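Local coordinates for putative regulatory protein SCO4313 (Streptomyces coelicolor, PDB 2OI8) that probably binds DNA as a dimeric, all-helical transcription regulator of the TetR family, at residues 19-24 with 40-45; 91-96 with 208-213; 106-111 with 190-195. All coordinates share one frame; numbering follows the deposited sequence.

Contact 1: 19-24 with 40-45; sequences AEIKDH and NAIAKR
Ile-21 and Ile-42 both turn CG2 anti to their own backbone N (chi1 -47° in Ile-21), and the two methyls meet at 3.9 Å, CG2 to CG2, with the side chains crossing at about a right angle. This joins two helices of the TetR-type DNA-binding domain, where helix 14-32 packs on helix 39-45, the first helix of the predicted helix-turn-helix. The short axes stand 10.2 Å apart and their directions differ by 116°. Ile-42 reaches further with its other branch: CD1 rests on the backbone of helix 14-32, 4.1 Å from His-24 C. Leu-53 of helix 50-54 touches both isoleucines, so the second helix of the motif shares the same apolar seam.

Toward solvent the chemistry turns polar. The chain of Arg-45 bends at chi2 and chi3 and brings one guanidinium face over CE1 of His-24, the planes 63° apart, too steep to stack. His-24 ND1 is hydrogen-bonded to Glu-27 one turn on, which probably helps set the rotation of the ring; the same carboxylate is a weak, long ion-pair partner of Arg-45. Between imidazole and guanidinium the closest atoms are His-24 CE1 and Arg-45 NH1, 3.2 Å apart.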
ATOM      1  N   ALA A  19     -13.981 -23.853   0.195  1.00 14.77           N
ATOM      2  CA  ALA A  19     -12.871 -23.509  -0.694  1.00 14.40           C
ATOM      3  C   ALA A  19     -13.377 -22.986  -2.035  1.00 14.57           C
ATOM      4  O   ALA A  19     -12.807 -22.047  -2.571  1.00 14.65           O
ATOM      5  CB  ALA A  19     -11.914 -24.671  -0.864  1.00 13.43           C
ATOM      6  N   GLU A  20     -14.458 -23.564  -2.558  1.00 14.95           N
ATOM      7  CA  GLU A  20     -15.103 -23.010  -3.746  1.00 16.15           C
ATOM      8  C   GLU A  20     -15.716 -21.635  -3.495  1.00 16.34           C
ATOM      9  O   GLU A  20     -15.611 -20.748  -4.351  1.00 16.60           O
ATOM     10  CB  GLU A  20     -16.176 -23.950  -4.261  1.00 16.24           C
ATOM     11  CG  GLU A  20     -15.653 -24.981  -5.216  1.00 20.07           C
ATOM     12  CD  GLU A  20     -15.481 -24.432  -6.632  1.00 25.51           C
ATOM     13  OE1 GLU A  20     -14.403 -23.835  -6.929  1.00 28.35           O
ATOM     14  OE2 GLU A  20     -16.421 -24.614  -7.454  1.00 25.89           O
ATOM     15  N   ILE A  21     -16.367 -21.472  -2.334  1.00 16.46           N
ATOM     16  CA  ILE A  21     -16.958 -20.199  -1.953  1.00 16.65           C
ATOM     17  C   ILE A  21     -15.855 -19.156  -1.965  1.00 16.69           C
ATOM     18  O   ILE A  21     -16.011 -18.096  -2.574  1.00 16.22           O
ATOM     19  CB  ILE A  21     -17.512 -20.161  -0.518  1.00 16.75           C
ATOM     20  CG1 ILE A  21     -18.382 -21.377  -0.169  1.00 18.45           C
ATOM     21  CG2 ILE A  21     -18.241 -18.818  -0.257  1.00 15.74           C
ATOM     22  CD1 ILE A  21     -19.645 -21.492  -0.912  1.00 20.43           C
ATOM     23  N   LYS A  22     -14.751 -19.481  -1.281  1.00 16.50           N
ATOM     24  CA  LYS A  22     -13.620 -18.570  -1.133  1.00 16.33           C
ATOM     25  C   LYS A  22     -13.026 -18.221  -2.477  1.00 17.04           C
ATOM     26  O   LYS A  22     -12.782 -17.035  -2.737  1.00 17.00           O
ATOM     27  CB  LYS A  22     -12.572 -19.128  -0.173  1.00 15.47           C
ATOM     28  CG  LYS A  22     -13.033 -18.984   1.272  1.00 14.26           C
ATOM     29  CD  LYS A  22     -11.952 -19.230   2.290  1.00 12.26           C
ATOM     30  CE  LYS A  22     -11.468 -20.677   2.237  1.00 11.78           C
ATOM     31  NZ  LYS A  22     -10.699 -20.953   3.472  1.00 11.91           N
ATOM     32  N   ASP A  23     -12.830 -19.242  -3.327  1.00 17.42           N
ATOM     33  CA  ASP A  23     -12.482 -19.044  -4.731  1.00 18.27           C
ATOM     34  C   ASP A  23     -13.356 -18.006  -5.428  1.00 18.56           C
ATOM     35  O   ASP A  23     -12.828 -17.037  -5.964  1.00 19.64           O
ATOM     36  CB  ASP A  23     -12.547 -20.356  -5.519  1.00 19.16           C
ATOM     37  CG  ASP A  23     -11.213 -21.072  -5.571  1.00 20.65           C
ATOM     38  OD1 ASP A  23     -10.277 -20.651  -4.861  1.00 23.41           O
ATOM     39  OD2 ASP A  23     -11.099 -22.063  -6.320  1.00 24.52           O
ATOM     40  N   HIS A  24     -14.677 -18.171  -5.425  1.00 18.12           N
ATOM     41  CA  HIS A  24     -15.511 -17.165  -6.096  1.00 18.23           C
ATOM     42  C   HIS A  24     -15.393 -15.794  -5.471  1.00 17.87           C
ATOM     43  O   HIS A  24     -15.533 -14.787  -6.168  1.00 18.64           O
ATOM     44  CB  HIS A  24     -16.974 -17.592  -6.190  1.00 18.26           C
ATOM     45  CG  HIS A  24     -17.155 -18.847  -6.974  1.00 19.17           C
ATOM     46  ND1 HIS A  24     -16.807 -18.939  -8.305  1.00 20.21           N
ATOM     47  CD2 HIS A  24     -17.577 -20.079  -6.606  1.00 18.83           C
ATOM     48  CE1 HIS A  24     -17.032 -20.170  -8.729  1.00 20.30           C
ATOM     49  NE2 HIS A  24     -17.500 -20.880  -7.719  1.00 20.51           N
ATOM     50  N   ASN A  40     -24.561 -13.025  -1.621  1.00 21.46           N
ATOM     51  CA  ASN A  40     -25.684 -13.257  -2.518  1.00 21.54           C
ATOM     52  C   ASN A  40     -25.318 -13.490  -3.968  1.00 21.46           C
ATOM     53  O   ASN A  40     -25.976 -14.283  -4.648  1.00 21.20           O
ATOM     54  CB  ASN A  40     -26.666 -12.114  -2.443  1.00 21.74           C
ATOM     55  CG  ASN A  40     -27.761 -12.366  -1.450  1.00 22.87           C
ATOM     56  OD1 ASN A  40     -28.631 -11.520  -1.265  1.00 25.76           O
ATOM     57  ND2 ASN A  40     -27.742 -13.534  -0.808  1.00 23.82           N
ATOM     58  N   ALA A  41     -24.297 -12.781  -4.442  1.00 21.28           N
ATOM     59  CA  ALA A  41     -23.794 -12.973  -5.789  1.00 21.81           C
ATOM     60  C   ALA A  41     -23.120 -14.344  -5.903  1.00 22.47           C
ATOM     61  O   ALA A  41     -23.283 -15.045  -6.905  1.00 22.58           O
ATOM     62  CB  ALA A  41     -22.833 -11.871  -6.158  1.00 21.57           C
ATOM     63  N   ILE A  42     -22.368 -14.710  -4.864  1.00 23.03           N
ATOM     64  CA  ILE A  42     -21.806 -16.051  -4.716  1.00 23.02           C
ATOM     65  C   ILE A  42     -22.911 -17.104  -4.806  1.00 23.58           C
ATOM     66  O   ILE A  42     -22.851 -17.995  -5.649  1.00 23.58           O
ATOM     67  CB  ILE A  42     -21.062 -16.205  -3.368  1.00 22.94           C
ATOM     68  CG1 ILE A  42     -20.156 -14.979  -3.075  1.00 22.08           C
ATOM     69  CG2 ILE A  42     -20.313 -17.528  -3.323  1.00 22.68           C
ATOM     70  CD1 ILE A  42     -18.674 -15.245  -2.992  1.00 18.89           C
ATOM     71  N   ALA A  43     -23.926 -16.989  -3.951  1.00 24.38           N
ATOM     72  CA  ALA A  43     -25.020 -17.955  -3.918  1.00 25.22           C
ATOM     73  C   ALA A  43     -25.631 -18.119  -5.309  1.00 25.99           C
ATOM     74  O   ALA A  43     -25.733 -19.240  -5.823  1.00 26.09           O
ATOM     75  CB  ALA A  43     -26.085 -17.559  -2.888  1.00 25.21           C
ATOM     76  N   LYS A  44     -26.011 -16.995  -5.916  1.00 26.86           N
ATOM     77  CA  LYS A  44     -26.549 -16.980  -7.277  1.00 27.29           C
ATOM     78  C   LYS A  44     -25.535 -17.563  -8.261  1.00 27.65           C
ATOM     79  O   LYS A  44     -25.924 -18.296  -9.170  1.00 27.79           O
ATOM     80  CB  LYS A  44     -26.999 -15.555  -7.695  1.00 27.11           C
ATOM     81  N   ARG A  45     -24.243 -17.285  -8.055  1.00 28.12           N
ATOM     82  CA  ARG A  45     -23.196 -17.830  -8.938  1.00 28.80           C
ATOM     83  C   ARG A  45     -23.087 -19.352  -8.907  1.00 29.53           C
ATOM     84  O   ARG A  45     -22.786 -19.980  -9.923  1.00 29.41           O
ATOM     85  CB  ARG A  45     -21.832 -17.220  -8.642  1.00 28.34           C
ATOM     86  CG  ARG A  45     -21.153 -16.694  -9.893  1.00 28.26           C
ATOM     87  CD  ARG A  45     -19.862 -17.385 -10.225  1.00 25.93           C
ATOM     88  NE  ARG A  45     -20.065 -18.546 -11.063  1.00 25.76           N
ATOM     89  CZ  ARG A  45     -19.090 -19.212 -11.672  1.00 24.98           C
ATOM     90  NH1 ARG A  45     -17.829 -18.811 -11.565  1.00 25.95           N
ATOM     91  NH2 ARG A  45     -19.382 -20.265 -12.407  1.00 22.86           N
TER

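Contact 2: 91-96 with 208-213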
ATOM      1  N   GLY A  91      17.297 -14.293   1.328  1.00 16.26           N
ATOM      2  CA  GLY A  91      16.400 -15.347   0.869  1.00 15.24           C
ATOM      3  C   GLY A  91      14.975 -15.047   1.262  1.00 14.80           C
ATOM      4  O   GLY A  91      14.036 -15.297   0.491  1.00 15.43           O
ATOM      5  N   LEU A  92      14.833 -14.494   2.465  1.00 13.65           N
ATOM      6  CA  LEU A  92      13.548 -14.121   3.029  1.00 12.41           C
ATOM      7  C   LEU A  92      12.908 -12.979   2.234  1.00 11.98           C
ATOM      8  O   LEU A  92      11.734 -13.034   1.909  1.00 11.58           O
ATOM      9  CB  LEU A  92      13.742 -13.736   4.492  1.00 12.25           C
ATOM     10  CG  LEU A  92      13.470 -14.735   5.622  1.00 11.11           C
ATOM     11  CD1 LEU A  92      13.672 -16.173   5.242  1.00  9.22           C
ATOM     12  CD2 LEU A  92      14.314 -14.373   6.812  1.00  9.79           C
ATOM     13  N   ALA A  93      13.703 -11.962   1.916  1.00 11.61           N
ATOM     14  CA  ALA A  93      13.295 -10.879   1.050  1.00 11.76           C
ATOM     15  C   ALA A  93      12.785 -11.397  -0.311  1.00 12.28           C
ATOM     16  O   ALA A  93      11.747 -10.947  -0.816  1.00 12.96           O
ATOM     17  CB  ALA A  93      14.437  -9.920   0.865  1.00 11.47           C
ATOM     18  N   HIS A  94      13.486 -12.359  -0.890  1.00 12.23           N
ATOM     19  CA  HIS A  94      13.060 -12.926  -2.162  1.00 12.64           C
ATOM     20  C   HIS A  94      11.810 -13.779  -2.079  1.00 12.30           C
ATOM     21  O   HIS A  94      11.021 -13.818  -3.023  1.00 12.65           O
ATOM     22  CB  HIS A  94      14.195 -13.721  -2.780  1.00 12.59           C
ATOM     23  CG  HIS A  94      15.271 -12.852  -3.333  1.00 14.81           C
ATOM     24  ND1 HIS A  94      15.026 -11.915  -4.316  1.00 15.50           N
ATOM     25  CD2 HIS A  94      16.586 -12.747  -3.023  1.00 16.64           C
ATOM     26  CE1 HIS A  94      16.146 -11.274  -4.590  1.00 18.19           C
ATOM     27  NE2 HIS A  94      17.111 -11.764  -3.826  1.00 18.07           N
ATOM     28  N   ALA A  95      11.647 -14.470  -0.957  1.00 11.84           N
ATOM     29  CA  ALA A  95      10.415 -15.205  -0.672  1.00 11.82           C
ATOM     30  C   ALA A  95       9.226 -14.214  -0.663  1.00 11.32           C
ATOM     31  O   ALA A  95       8.181 -14.434  -1.309  1.00 11.03           O
ATOM     32  CB  ALA A  95      10.535 -15.910   0.674  1.00 11.36           C
ATOM     33  N   LEU A  96       9.424 -13.110   0.035  1.00 10.62           N
ATOM     34  CA  LEU A  96       8.380 -12.100   0.172  1.00 11.51           C
ATOM     35  C   LEU A  96       7.987 -11.488  -1.186  1.00 10.75           C
ATOM     36  O   LEU A  96       6.815 -11.222  -1.403  1.00  9.88           O
ATOM     37  CB  LEU A  96       8.808 -11.005   1.176  1.00 11.30           C
ATOM     38  CG  LEU A  96       7.795  -9.867   1.406  1.00 13.25           C
ATOM     39  CD1 LEU A  96       6.422 -10.396   1.938  1.00 13.21           C
ATOM     40  CD2 LEU A  96       8.351  -8.734   2.297  1.00 11.85           C
ATOM     41  N   ALA A 208      18.620  -3.277  -4.480  1.00 17.21           N
ATOM     42  CA  ALA A 208      19.396  -2.223  -3.847  1.00 17.81           C
ATOM     43  C   ALA A 208      18.941  -2.039  -2.396  1.00 18.71           C
ATOM     44  O   ALA A 208      19.766  -2.064  -1.480  1.00 19.08           O
ATOM     45  CB  ALA A 208      19.283  -0.936  -4.616  1.00 17.35           C
ATOM     46  N   GLU A 209      17.634  -1.895  -2.185  1.00 19.17           N
ATOM     47  CA  GLU A 209      17.092  -1.682  -0.844  1.00 20.03           C
ATOM     48  C   GLU A 209      17.412  -2.825   0.103  1.00 21.07           C
ATOM     49  O   GLU A 209      17.702  -2.598   1.269  1.00 20.61           O
ATOM     50  CB  GLU A 209      15.587  -1.430  -0.898  1.00 19.36           C
ATOM     51  CG  GLU A 209      15.237  -0.025  -1.337  1.00 17.98           C
ATOM     52  CD  GLU A 209      15.686   1.013  -0.335  1.00 18.63           C
ATOM     53  OE1 GLU A 209      15.006   1.182   0.691  1.00 19.29           O
ATOM     54  OE2 GLU A 209      16.729   1.663  -0.554  1.00 18.47           O
ATOM     55  N   LEU A 210      17.363  -4.049  -0.418  1.00 22.92           N
ATOM     56  CA  LEU A 210      17.732  -5.230   0.335  1.00 24.57           C
ATOM     57  C   LEU A 210      19.203  -5.153   0.724  1.00 26.61           C
ATOM     58  O   LEU A 210      19.547  -5.255   1.897  1.00 26.70           O
ATOM     59  CB  LEU A 210      17.458  -6.490  -0.492  1.00 24.36           C
ATOM     60  CG  LEU A 210      18.065  -7.837  -0.060  1.00 23.94           C
ATOM     61  CD1 LEU A 210      17.591  -8.283   1.331  1.00 22.34           C
ATOM     62  CD2 LEU A 210      17.731  -8.885  -1.096  1.00 23.86           C
ATOM     63  N   LYS A 211      20.063  -4.956  -0.266  1.00 29.18           N
ATOM     64  CA  LYS A 211      21.499  -4.910  -0.039  1.00 32.09           C
ATOM     65  C   LYS A 211      21.806  -3.876   1.056  1.00 33.83           C
ATOM     66  O   LYS A 211      22.384  -4.214   2.082  1.00 34.17           O
ATOM     67  CB  LYS A 211      22.230  -4.592  -1.348  1.00 31.88           C
ATOM     68  CG  LYS A 211      23.350  -5.557  -1.692  1.00 32.66           C
ATOM     69  CD  LYS A 211      24.097  -5.168  -2.982  1.00 32.65           C
ATOM     70  CE  LYS A 211      23.504  -5.845  -4.234  1.00 32.87           C
ATOM     71  NZ  LYS A 211      22.315  -5.136  -4.807  1.00 32.71           N
ATOM     72  N   ASP A 212      21.367  -2.636   0.833  1.00 36.21           N
ATOM     73  CA  ASP A 212      21.487  -1.492   1.759  1.00 38.40           C
ATOM     74  C   ASP A 212      21.075  -1.812   3.201  1.00 40.33           C
ATOM     75  O   ASP A 212      21.502  -1.162   4.157  1.00 40.39           O
ATOM     76  CB  ASP A 212      20.580  -0.378   1.230  1.00 38.16           C
ATOM     77  CG  ASP A 212      21.029   1.005   1.635  1.00 37.77           C
ATOM     78  OD1 ASP A 212      21.098   1.301   2.848  1.00 37.64           O
ATOM     79  OD2 ASP A 212      21.265   1.818   0.720  1.00 36.15           O
ATOM     80  N   LEU A 213      20.230  -2.823   3.333  1.00 42.91           N
ATOM     81  CA  LEU A 213      19.582  -3.159   4.586  1.00 45.49           C
ATOM     82  C   LEU A 213      20.347  -4.271   5.293  1.00 47.60           C
ATOM     83  O   LEU A 213      20.418  -4.312   6.522  1.00 47.53           O
ATOM     84  CB  LEU A 213      18.154  -3.592   4.265  1.00 45.07           C
ATOM     85  CG  LEU A 213      17.192  -4.258   5.232  1.00 44.83           C
ATOM     86  CD1 LEU A 213      16.743  -3.302   6.327  1.00 43.96           C
ATOM     87  CD2 LEU A 213      16.019  -4.721   4.390  1.00 44.25           C
TER
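Two helical segments face each other with Ala-93 opposite Leu-210, their CA atoms 7.2 Å apart; the small alanine is consistent with this close approach. Both residues direct their CB across the gap. On the 91-96 side the helical bonds run regularly, Ala-95 N to Gly-91 O and Leu-96 N to Leu-92 O. Leu-210 supplies the reach: with CG anti to the backbone N (chi1 166°), it forks over the small side chain, placing CD1 at 3.6 Å and CD2 at 4.0 Å from Ala-93 CB. The second methyl also comes within 4.0 Å of NE2 of His-94, whose imidazole crosses the leucine at about a right angle and lies at the exposed margin. The contact between the segments is thus apolar at its centre and small, 115 Å² in all.

Phe-179 and Leu-183 of helix 170-191 also touch Ala-93, placing the methyl in a seam among three helices. On helix 202-213, Glu-209 makes a salt bridge to Arg-182 and a hydrogen bond to Ser-178, both of the second subunit. Leu-210 thus packs helix 202-213, which also meets the second subunit, against helix 89-102, as in the helical C-terminal regulatory domain of TetR-family proteins.

Contact 3: 106-111 with 190-195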
ATOM      1  N   ARG A 106      -4.186 -10.824  -3.325  1.00 10.06           N
ATOM      2  CA  ARG A 106      -3.973 -11.314  -1.978  1.00  9.62           C
ATOM      3  C   ARG A 106      -3.103 -10.337  -1.163  1.00  9.79           C
ATOM      4  O   ARG A 106      -3.394 -10.072   0.004  1.00 10.46           O
ATOM      5  CB  ARG A 106      -3.348 -12.690  -2.041  1.00  9.53           C
ATOM      6  CG  ARG A 106      -3.202 -13.406  -0.721  1.00 10.47           C
ATOM      7  CD  ARG A 106      -2.507 -14.747  -0.947  1.00 11.71           C
ATOM      8  NE  ARG A 106      -1.271 -14.586  -1.721  1.00 13.37           N
ATOM      9  CZ  ARG A 106      -0.562 -15.596  -2.219  1.00 14.32           C
ATOM     10  NH1 ARG A 106      -0.963 -16.845  -2.022  1.00 14.41           N
ATOM     11  NH2 ARG A 106       0.552 -15.364  -2.905  1.00 13.85           N
ATOM     12  N   TYR A 107      -2.060  -9.779  -1.781  1.00  9.39           N
ATOM     13  CA  TYR A 107      -1.184  -8.825  -1.116  1.00  8.65           C
ATOM     14  C   TYR A 107      -2.005  -7.639  -0.600  1.00  9.05           C
ATOM     15  O   TYR A 107      -1.861  -7.212   0.559  1.00  8.78           O
ATOM     16  CB  TYR A 107      -0.075  -8.353  -2.090  1.00  8.54           C
ATOM     17  CG  TYR A 107       0.877  -7.298  -1.516  1.00  6.75           C
ATOM     18  CD1 TYR A 107       0.591  -5.939  -1.654  1.00  3.72           C
ATOM     19  CD2 TYR A 107       2.070  -7.667  -0.844  1.00  4.75           C
ATOM     20  CE1 TYR A 107       1.452  -4.940  -1.126  1.00  3.67           C
ATOM     21  CE2 TYR A 107       2.958  -6.674  -0.313  1.00  3.07           C
ATOM     22  CZ  TYR A 107       2.626  -5.325  -0.455  1.00  6.95           C
ATOM     23  OH  TYR A 107       3.449  -4.324   0.044  1.00 10.18           O
ATOM     24  N   PHE A 108      -2.886  -7.131  -1.456  1.00  9.01           N
ATOM     25  CA  PHE A 108      -3.612  -5.914  -1.149  1.00  9.88           C
ATOM     26  C   PHE A 108      -4.749  -6.088  -0.170  1.00  9.92           C
ATOM     27  O   PHE A 108      -5.147  -5.134   0.480  1.00  9.08           O
ATOM     28  CB  PHE A 108      -4.122  -5.257  -2.415  1.00 10.44           C
ATOM     29  CG  PHE A 108      -3.050  -4.520  -3.186  1.00 11.52           C
ATOM     30  CD1 PHE A 108      -2.252  -3.560  -2.548  1.00 12.21           C
ATOM     31  CD2 PHE A 108      -2.865  -4.757  -4.559  1.00 10.49           C
ATOM     32  CE1 PHE A 108      -1.249  -2.844  -3.281  1.00 14.51           C
ATOM     33  CE2 PHE A 108      -1.897  -4.050  -5.295  1.00 11.49           C
ATOM     34  CZ  PHE A 108      -1.083  -3.097  -4.660  1.00 12.50           C
ATOM     35  N   LEU A 109      -5.266  -7.305  -0.050  1.00 10.15           N
ATOM     36  CA  LEU A 109      -6.266  -7.562   0.966  1.00 10.70           C
ATOM     37  C   LEU A 109      -5.630  -7.345   2.372  1.00 11.03           C
ATOM     38  O   LEU A 109      -6.274  -6.837   3.283  1.00 11.26           O
ATOM     39  CB  LEU A 109      -6.850  -8.969   0.766  1.00 10.95           C
ATOM     40  CG  LEU A 109      -8.061  -9.366   1.628  1.00 12.18           C
ATOM     41  CD1 LEU A 109      -9.400  -8.706   1.199  1.00 10.65           C
ATOM     42  CD2 LEU A 109      -8.192 -10.871   1.679  1.00  8.84           C
ATOM     43  N   ILE A 110      -4.356  -7.702   2.536  1.00 11.00           N
ATOM     44  CA  ILE A 110      -3.630  -7.409   3.778  1.00 10.78           C
ATOM     45  C   ILE A 110      -3.057  -5.977   3.765  1.00 10.20           C
ATOM     46  O   ILE A 110      -3.269  -5.210   4.697  1.00 10.43           O
ATOM     47  CB  ILE A 110      -2.399  -8.381   4.003  1.00 12.04           C
ATOM     48  CG1 ILE A 110      -2.827  -9.839   4.052  1.00 11.38           C
ATOM     49  CG2 ILE A 110      -1.589  -7.961   5.273  1.00 11.93           C
ATOM     50  CD1 ILE A 110      -4.144  -9.942   4.800  1.00 15.69           C
ATOM     51  N   PHE A 111      -2.293  -5.640   2.722  1.00  9.06           N
ATOM     52  CA  PHE A 111      -1.439  -4.453   2.773  1.00  8.20           C
ATOM     53  C   PHE A 111      -1.989  -3.216   2.081  1.00  7.64           C
ATOM     54  O   PHE A 111      -1.373  -2.166   2.120  1.00  7.76           O
ATOM     55  CB  PHE A 111      -0.030  -4.790   2.277  1.00  7.54           C
ATOM     56  CG  PHE A 111       0.674  -5.828   3.127  1.00  7.60           C
ATOM     57  CD1 PHE A 111       1.240  -5.482   4.358  1.00  8.95           C
ATOM     58  CD2 PHE A 111       0.747  -7.160   2.717  1.00  8.20           C
ATOM     59  CE1 PHE A 111       1.912  -6.450   5.169  1.00  9.64           C
ATOM     60  CE2 PHE A 111       1.406  -8.137   3.512  1.00  8.79           C
ATOM     61  CZ  PHE A 111       1.984  -7.777   4.743  1.00  8.64           C
ATOM     62  N   GLU A 190       5.321  -0.885  -6.519  1.00  9.04           N
ATOM     63  CA  GLU A 190       5.279  -1.522  -7.842  1.00 10.43           C
ATOM     64  C   GLU A 190       3.928  -2.134  -8.172  1.00  9.86           C
ATOM     65  O   GLU A 190       3.374  -1.839  -9.234  1.00 10.12           O
ATOM     66  CB  GLU A 190       6.458  -2.463  -8.136  1.00 10.31           C
ATOM     67  CG  GLU A 190       6.737  -3.593  -7.192  1.00 13.13           C
ATOM     68  CD  GLU A 190       8.196  -4.094  -7.319  1.00 14.52           C
ATOM     69  OE1 GLU A 190       8.747  -4.121  -8.453  1.00 19.36           O
ATOM     70  OE2 GLU A 190       8.800  -4.468  -6.280  1.00 18.39           O
ATOM     71  N   LEU A 191       3.374  -2.916  -7.241  1.00  9.95           N
ATOM     72  CA  LEU A 191       2.006  -3.469  -7.360  1.00  9.49           C
ATOM     73  C   LEU A 191       0.881  -2.416  -7.474  1.00  9.88           C
ATOM     74  O   LEU A 191      -0.174  -2.688  -8.049  1.00 10.24           O
ATOM     75  CB  LEU A 191       1.718  -4.408  -6.185  1.00  9.05           C
ATOM     76  CG  LEU A 191       2.510  -5.731  -6.168  1.00  9.74           C
ATOM     77  CD1 LEU A 191       2.078  -6.639  -4.991  1.00  6.51           C
ATOM     78  CD2 LEU A 191       2.291  -6.474  -7.483  1.00  8.35           C
ATOM     79  N   ALA A 192       1.093  -1.227  -6.906  1.00  9.66           N
ATOM     80  CA  ALA A 192       0.133  -0.133  -7.001  1.00  9.43           C
ATOM     81  C   ALA A 192       0.280   0.633  -8.314  1.00  9.73           C
ATOM     82  O   ALA A 192      -0.419   1.603  -8.527  1.00 10.27           O
ATOM     83  CB  ALA A 192       0.297   0.827  -5.799  1.00  8.77           C
ATOM     84  N   GLY A 193       1.213   0.223  -9.171  1.00 10.15           N
ATOM     85  CA  GLY A 193       1.377   0.814 -10.494  1.00 10.61           C
ATOM     86  C   GLY A 193       2.203   2.094 -10.543  1.00 11.52           C
ATOM     87  O   GLY A 193       2.146   2.824 -11.543  1.00 11.28           O
ATOM     88  N   GLN A 194       3.000   2.352  -9.502  1.00 11.86           N
ATOM     89  CA  GLN A 194       3.684   3.654  -9.363  1.00 13.42           C
ATOM     90  C   GLN A 194       5.032   3.807 -10.065  1.00 14.98           C
ATOM     91  O   GLN A 194       5.579   4.908 -10.090  1.00 15.80           O
ATOM     92  CB  GLN A 194       3.819   4.061  -7.890  1.00 12.31           C
ATOM     93  CG  GLN A 194       2.496   4.131  -7.189  1.00 10.96           C
ATOM     94  CD  GLN A 194       1.582   5.181  -7.808  1.00 11.61           C
ATOM     95  OE1 GLN A 194       1.949   6.361  -7.893  1.00 13.07           O
ATOM     96  NE2 GLN A 194       0.378   4.764  -8.228  1.00  9.31           N
ATOM     97  N   PHE A 195       5.557   2.723 -10.623  1.00 16.68           N
ATOM     98  CA  PHE A 195       6.820   2.753 -11.361  1.00 18.53           C
ATOM     99  C   PHE A 195       6.575   2.476 -12.853  1.00 20.44           C
ATOM    100  O   PHE A 195       7.511   2.349 -13.640  1.00 20.69           O
ATOM    101  CB  PHE A 195       7.817   1.733 -10.785  1.00 18.14           C
ATOM    102  CG  PHE A 195       8.179   1.950  -9.321  1.00 16.33           C
ATOM    103  CD1 PHE A 195       8.507   3.217  -8.834  1.00 15.86           C
ATOM    104  CD2 PHE A 195       8.232   0.869  -8.445  1.00 15.26           C
ATOM    105  CE1 PHE A 195       8.859   3.414  -7.480  1.00 14.10           C
ATOM    106  CE2 PHE A 195       8.592   1.047  -7.090  1.00 14.73           C
ATOM    107  CZ  PHE A 195       8.911   2.331  -6.615  1.00 15.07           C
TER
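Leu-191 meets two aromatic rings, Tyr-107 and Phe-108, where helix 104-111 abuts the end of helix 170-191 in the all-helical TetR-type C-terminal domain. Helix 170-191 closes there in a Schellman motif, with Gly-193 taking the positive phi after the last turn.

The first kind of interaction is CH-pi. Leu-191 CD1 sits over one face of the Tyr-107 ring, 4.0 Å from its centroid and 26° off the normal, displaced toward the rim on the CG and CD1 side. Phe-111 CD2 covers the opposite face, so the phenol is sandwiched. Tyr-107 CG stands anti to the backbone N (chi1 178°), which sends the ring across toward helix 170-191, and its hydroxyl is hydrogen-bonded to ND1 of His-184 on that helix.

Apolar packing at the ring end of Phe-108 comes next. Its CZ approaches Leu-191 CB at 3.4 Å, meeting the leucine near its root while the methyl CD1 serves Tyr-107. The edge of the same ring points, in plane, at the peptide that joins Leu-191 to Ala-192, with CZ 3.6 Å from Ala-192 N. Tyr-107 CD1 lies over a face of the Phe-108 ring while Phe-108 CD1 lies at the Tyr-107 edge, so Tyr-107 turns its edge to that face.

The second subunit comes in here too: its Thr-113 packs on Phe-108, and its Phe-111 on Ala-192. Polar bonds secure the turn rather than the crossing. Gln-194 OE1 accepts a hydrogen bond from Tyr-72 OH of the second subunit. At the other end of the same amide, NE2 donates to Ala-192 O at 3.3 Å, nearly straight at 165°, from a position above the carbonyl plane.

How the contacts relate
Contact 1 belongs to the DNA-binding head, whereas contacts 2 and 3 lie in the C-terminal domain; the centres of contacts 1 and 2 are about 37 Å apart, on opposite sides of the chain's centre. Contacts 2 and 3 sit closer, about 17 Å between centres, and use consecutive helices on both sides: 89-102 then 104-111, and 170-191 then 202-213. Contact 2 is mostly buried and purely aliphatic at its centre, contact 3 is partly buried and aromatic, and contact 1 combines an isoleucine pair with a charged, solvent-facing margin. The second subunit touches contacts 2 and 3 but leaves contact 1 alone, in keeping with a dimer built through the C-terminal domain.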